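Local coordinates for extracellular matrix-binding protein ebh (PDB 4KJM) that probably acts as a cell-surface adhesin that binds the extracellular matrix, at residues Gln21-Arg31 with Ala71-Asn79. Numbering follows the deposited sequence.
With NA (sodium ion), chain C.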
loop_
_atom_site.group_PDB
_atom_site.type_symbol
_atom_site.label_atom_id
_atom_site.label_comp_id
_atom_site.label_asym_id
_atom_site.label_seq_id
_atom_site.Cartn_x
_atom_site.Cartn_y
_atom_site.Cartn_z
ATOM N N GLN A 21 -3.418 -7.351 2.559
ATOM C CA GLN A 21 -4.785 -7.852 2.427
ATOM C C GLN A 21 -5.380 -7.342 1.120
ATOM O O GLN A 21 -6.181 -8.015 0.452
ATOM C CB GLN A 21 -5.603 -7.368 3.644
ATOM C CG GLN A 21 -7.072 -7.794 3.705
ATOM C CD GLN A 21 -7.951 -6.989 2.778
ATOM O OE1 GLN A 21 -7.779 -5.777 2.623
ATOM N NE2 GLN A 21 -8.970 -7.628 2.250
ATOM N N ASN A 22 -4.986 -6.136 0.722
ATOM C CA ASN A 22 -5.546 -5.561 -0.488
ATOM C C ASN A 22 -5.189 -6.349 -1.727
ATOM O O ASN A 22 -5.969 -6.434 -2.677
ATOM C CB ASN A 22 -5.100 -4.085 -0.615
ATOM C CG ASN A 22 -5.745 -3.393 -1.806
ATOM O OD1 ASN A 22 -6.988 -3.308 -1.901
ATOM N ND2 ASN A 22 -4.906 -2.774 -2.658
ATOM N N PHE A 23 -4.029 -6.972 -1.719
ATOM C CA PHE A 23 -3.658 -7.940 -2.797
ATOM C C PHE A 23 -4.310 -9.300 -2.600
ATOM O O PHE A 23 -4.925 -9.860 -3.514
ATOM C CB PHE A 23 -2.163 -8.104 -2.855
ATOM C CG PHE A 23 -1.744 -9.168 -3.824
ATOM C CD1 PHE A 23 -1.632 -8.893 -5.172
ATOM C CD2 PHE A 23 -1.494 -10.445 -3.372
ATOM C CE1 PHE A 23 -1.261 -9.909 -6.037
ATOM C CE2 PHE A 23 -1.182 -11.472 -4.237
ATOM C CZ PHE A 23 -1.049 -11.188 -5.575
ATOM N N LEU A 24 -4.135 -9.839 -1.398
ATOM C CA LEU A 24 -4.500 -11.225 -1.105
ATOM C C LEU A 24 -5.996 -11.476 -1.380
ATOM O O LEU A 24 -6.334 -12.498 -1.886
ATOM C CB LEU A 24 -4.099 -11.624 0.325
ATOM C CG LEU A 24 -2.592 -11.712 0.716
ATOM C CD1 LEU A 24 -2.418 -11.819 2.231
ATOM C CD2 LEU A 24 -2.019 -12.878 0.021
ATOM N N ASP A 25 -6.847 -10.479 -1.073
ATOM C CA ASP A 25 -8.270 -10.562 -1.249
ATOM C C ASP A 25 -8.769 -9.890 -2.556
ATOM O O ASP A 25 -9.981 -9.786 -2.760
ATOM C CB ASP A 25 -9.034 -10.010 -0.010
ATOM C CG ASP A 25 -9.074 -10.993 1.159
ATOM O OD1 ASP A 25 -8.832 -12.214 0.951
ATOM O OD2 ASP A 25 -9.267 -10.530 2.311
ATOM N N ALA A 26 -7.849 -9.389 -3.400
ATOM C CA ALA A 26 -8.251 -8.873 -4.688
ATOM C C ALA A 26 -8.791 -10.020 -5.538
ATOM O O ALA A 26 -8.448 -11.159 -5.313
ATOM C CB ALA A 26 -7.078 -8.204 -5.377
ATOM N N ASP A 27 -9.602 -9.704 -6.521
ATOM C CA ASP A 27 -10.084 -10.653 -7.459
ATOM C C ASP A 27 -8.897 -11.342 -8.079
ATOM O O ASP A 27 -7.905 -10.695 -8.370
ATOM C CB ASP A 27 -10.839 -9.966 -8.598
ATOM C CG ASP A 27 -12.053 -9.170 -8.121
ATOM O OD1 ASP A 27 -12.599 -9.432 -7.045
ATOM O OD2 ASP A 27 -12.437 -8.271 -8.876
ATOM N N GLU A 28 -9.045 -12.633 -8.383
ATOM C CA GLU A 28 -7.934 -13.396 -8.928
ATOM C C GLU A 28 -7.320 -12.820 -10.214
ATOM O O GLU A 28 -6.089 -12.814 -10.378
ATOM C CB GLU A 28 -8.376 -14.854 -9.164
ATOM C CG GLU A 28 -7.256 -15.746 -9.691
ATOM C CD GLU A 28 -7.660 -17.219 -9.770
ATOM O OE1 GLU A 28 -8.854 -17.521 -9.463
ATOM O OE2 GLU A 28 -6.794 -18.061 -10.171
ATOM N N GLN A 29 -8.158 -12.322 -11.124
ATOM C CA GLN A 29 -7.654 -11.701 -12.345
ATOM C C GLN A 29 -6.778 -10.500 -12.041
ATOM O O GLN A 29 -5.806 -10.236 -12.762
ATOM C CB GLN A 29 -8.837 -11.280 -13.315
ATOM N N LYS A 30 -7.130 -9.751 -11.014
ATOM C CA LYS A 30 -6.375 -8.555 -10.675
ATOM C C LYS A 30 -5.044 -8.962 -10.009
ATOM O O LYS A 30 -4.015 -8.308 -10.196
ATOM C CB LYS A 30 -7.241 -7.604 -9.781
ATOM C CG LYS A 30 -8.444 -7.008 -10.508
ATOM C CD LYS A 30 -9.348 -6.247 -9.576
ATOM C CE LYS A 30 -10.380 -5.390 -10.319
ATOM N NZ LYS A 30 -11.335 -6.288 -10.951
ATOM N N ARG A 31 -5.057 -10.034 -9.207
ATOM C CA ARG A 31 -3.816 -10.523 -8.637
ATOM C C ARG A 31 -2.906 -10.976 -9.748
ATOM O O ARG A 31 -1.689 -10.651 -9.766
ATOM C CB ARG A 31 -4.053 -11.685 -7.643
ATOM C CG ARG A 31 -4.859 -11.283 -6.444
ATOM C CD ARG A 31 -4.859 -12.329 -5.364
ATOM N NE ARG A 31 -5.196 -13.668 -5.773
ATOM C CZ ARG A 31 -6.401 -14.236 -5.671
ATOM N NH1 ARG A 31 -7.443 -13.575 -5.218
ATOM N NH2 ARG A 31 -6.566 -15.492 -6.017
ATOM N N ALA A 71 -5.446 -1.132 -9.324
ATOM C CA ALA A 71 -6.654 -1.933 -9.608
ATOM C C ALA A 71 -6.919 -2.999 -8.525
ATOM O O ALA A 71 -8.049 -3.408 -8.354
ATOM C CB ALA A 71 -6.597 -2.547 -11.016
ATOM N N LEU A 72 -5.931 -3.368 -7.712
ATOM C CA LEU A 72 -6.181 -4.368 -6.657
ATOM C C LEU A 72 -7.287 -3.901 -5.755
ATOM O O LEU A 72 -7.354 -2.711 -5.372
ATOM C CB LEU A 72 -4.904 -4.596 -5.839
ATOM C CG LEU A 72 -3.717 -5.125 -6.624
ATOM C CD1 LEU A 72 -2.516 -5.130 -5.733
ATOM C CD2 LEU A 72 -3.987 -6.550 -7.030
ATOM N N ASN A 73 -8.216 -4.803 -5.435
ATOM C CA ASN A 73 -9.425 -4.400 -4.734
ATOM C C ASN A 73 -9.807 -5.241 -3.528
ATOM O O ASN A 73 -10.985 -5.332 -3.214
ATOM C CB ASN A 73 -10.575 -4.406 -5.711
ATOM C CG ASN A 73 -10.902 -5.772 -6.238
ATOM O OD1 ASN A 73 -10.092 -6.691 -6.219
ATOM N ND2 ASN A 73 -12.062 -5.853 -6.882
ATOM N N GLY A 74 -8.835 -5.869 -2.873
ATOM C CA GLY A 74 -9.052 -6.562 -1.644
ATOM C C GLY A 74 -9.755 -5.800 -0.549
ATOM O O GLY A 74 -10.628 -6.346 0.143
ATOM N N THR A 75 -9.408 -4.532 -0.368
ATOM C CA THR A 75 -10.027 -3.716 0.649
ATOM C C THR A 75 -11.531 -3.532 0.415
ATOM O O THR A 75 -12.348 -3.780 1.331
ATOM C CB THR A 75 -9.345 -2.338 0.708
ATOM O OG1 THR A 75 -7.946 -2.515 0.930
ATOM C CG2 THR A 75 -9.870 -1.541 1.821
ATOM N N GLN A 76 -11.887 -3.167 -0.826
ATOM C CA GLN A 76 -13.311 -3.038 -1.181
ATOM C C GLN A 76 -14.021 -4.385 -1.111
ATOM O O GLN A 76 -15.149 -4.450 -0.637
ATOM C CB GLN A 76 -13.512 -2.337 -2.546
ATOM C CG GLN A 76 -13.754 -3.272 -3.734
ATOM C CD GLN A 76 -14.308 -2.571 -5.024
ATOM O OE1 GLN A 76 -13.905 -2.879 -6.187
ATOM N NE2 GLN A 76 -15.264 -1.660 -4.820
ATOM N N ASN A 77 -13.355 -5.462 -1.511
ATOM C CA ASN A 77 -13.961 -6.813 -1.377
ATOM C C ASN A 77 -14.267 -7.171 0.093
ATOM O O ASN A 77 -15.291 -7.782 0.422
ATOM C CB ASN A 77 -13.065 -7.877 -2.000
ATOM C CG ASN A 77 -13.177 -7.910 -3.502
ATOM O OD1 ASN A 77 -14.100 -7.311 -4.030
ATOM N ND2 ASN A 77 -12.227 -8.602 -4.205
ATOM N N LEU A 78 -13.344 -6.852 0.974
ATOM C CA LEU A 78 -13.577 -7.023 2.392
ATOM C C LEU A 78 -14.735 -6.190 2.883
ATOM O O LEU A 78 -15.612 -6.723 3.568
ATOM C CB LEU A 78 -12.323 -6.722 3.190
ATOM C CG LEU A 78 -12.422 -6.789 4.692
ATOM C CD1 LEU A 78 -12.984 -8.126 5.170
ATOM C CD2 LEU A 78 -11.050 -6.422 5.317
ATOM N N ASN A 79 -14.772 -4.895 2.546
ATOM C CA ASN A 79 -15.932 -4.086 2.976
ATOM C C ASN A 79 -17.258 -4.610 2.431
ATOM O O ASN A 79 -18.284 -4.566 3.140
ATOM C CB ASN A 79 -15.714 -2.596 2.693
ATOM C CG ASN A 79 -14.638 -1.967 3.598
ATOM O OD1 ASN A 79 -14.501 -2.333 4.756
ATOM N ND2 ASN A 79 -13.919 -1.002 3.076
HETATM NA NA NA C . -6.962 -0.391 -5.275
HETATM O O HOH W 1 -4.732 -0.736 -4.796
HETATM O O HOH W 2 -7.883 -0.908 -3.123
HETATM O O HOH W 3 -9.311 0.127 -5.872
#
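Asn22 holds the start of helix 74-90 with its side-chain oxygen: the backbone N of Thr75 meets OD1 in the carbonyl plane, on a lone pair, at 3.1 Å and nearly straight (170°), while Thr75 OG1 donates to the same oxygen from above that plane. The backbone O of Asn22 takes Gly74 N at 2.9 Å. Gly74 lies close against the turn after helix 21-24, its CA 3.5 Å from Ala26 N. Gln21, bent at chi2, lays its amide so that NE2 spans Gly74 O (3.0 Å) and Asp25 OD2; it reaches Gly74 O from the face opposite Leu78 N. This joint lies between the two helical bundles of the chain, a FIVAR and a GA module by sequence family, where helix 74-90 begins, and Asp25 extends it through a salt bridge to Arg112 and a hydrogen bond from Val113 N to OD2. Asn77 points its amide at the same turn, ND2 giving one hydrogen to Asp25 O (2.9 Å) and the other to Asp27 OD1. Asn73, with CG between backbone N and carbonyl carbon (chi1 65°), swings back to Asp27: OD1 accepts from Asp27 N, and ND2 comes down on OD2 from above the carboxylate, the carboxylate and amide planes almost perpendicular (88°). Lys30 NZ forms a salt bridge with that OD2, on its anti side. Leu72 fills the apolar side, CD2 3.8 Å from Phe23 CD1 and also against Ala26 CB, while its carbonyl O binds sodium at 2.4 Å alongside His70 O; two of the sodium's waters are hydrogen-bonded to the Asn22 amide.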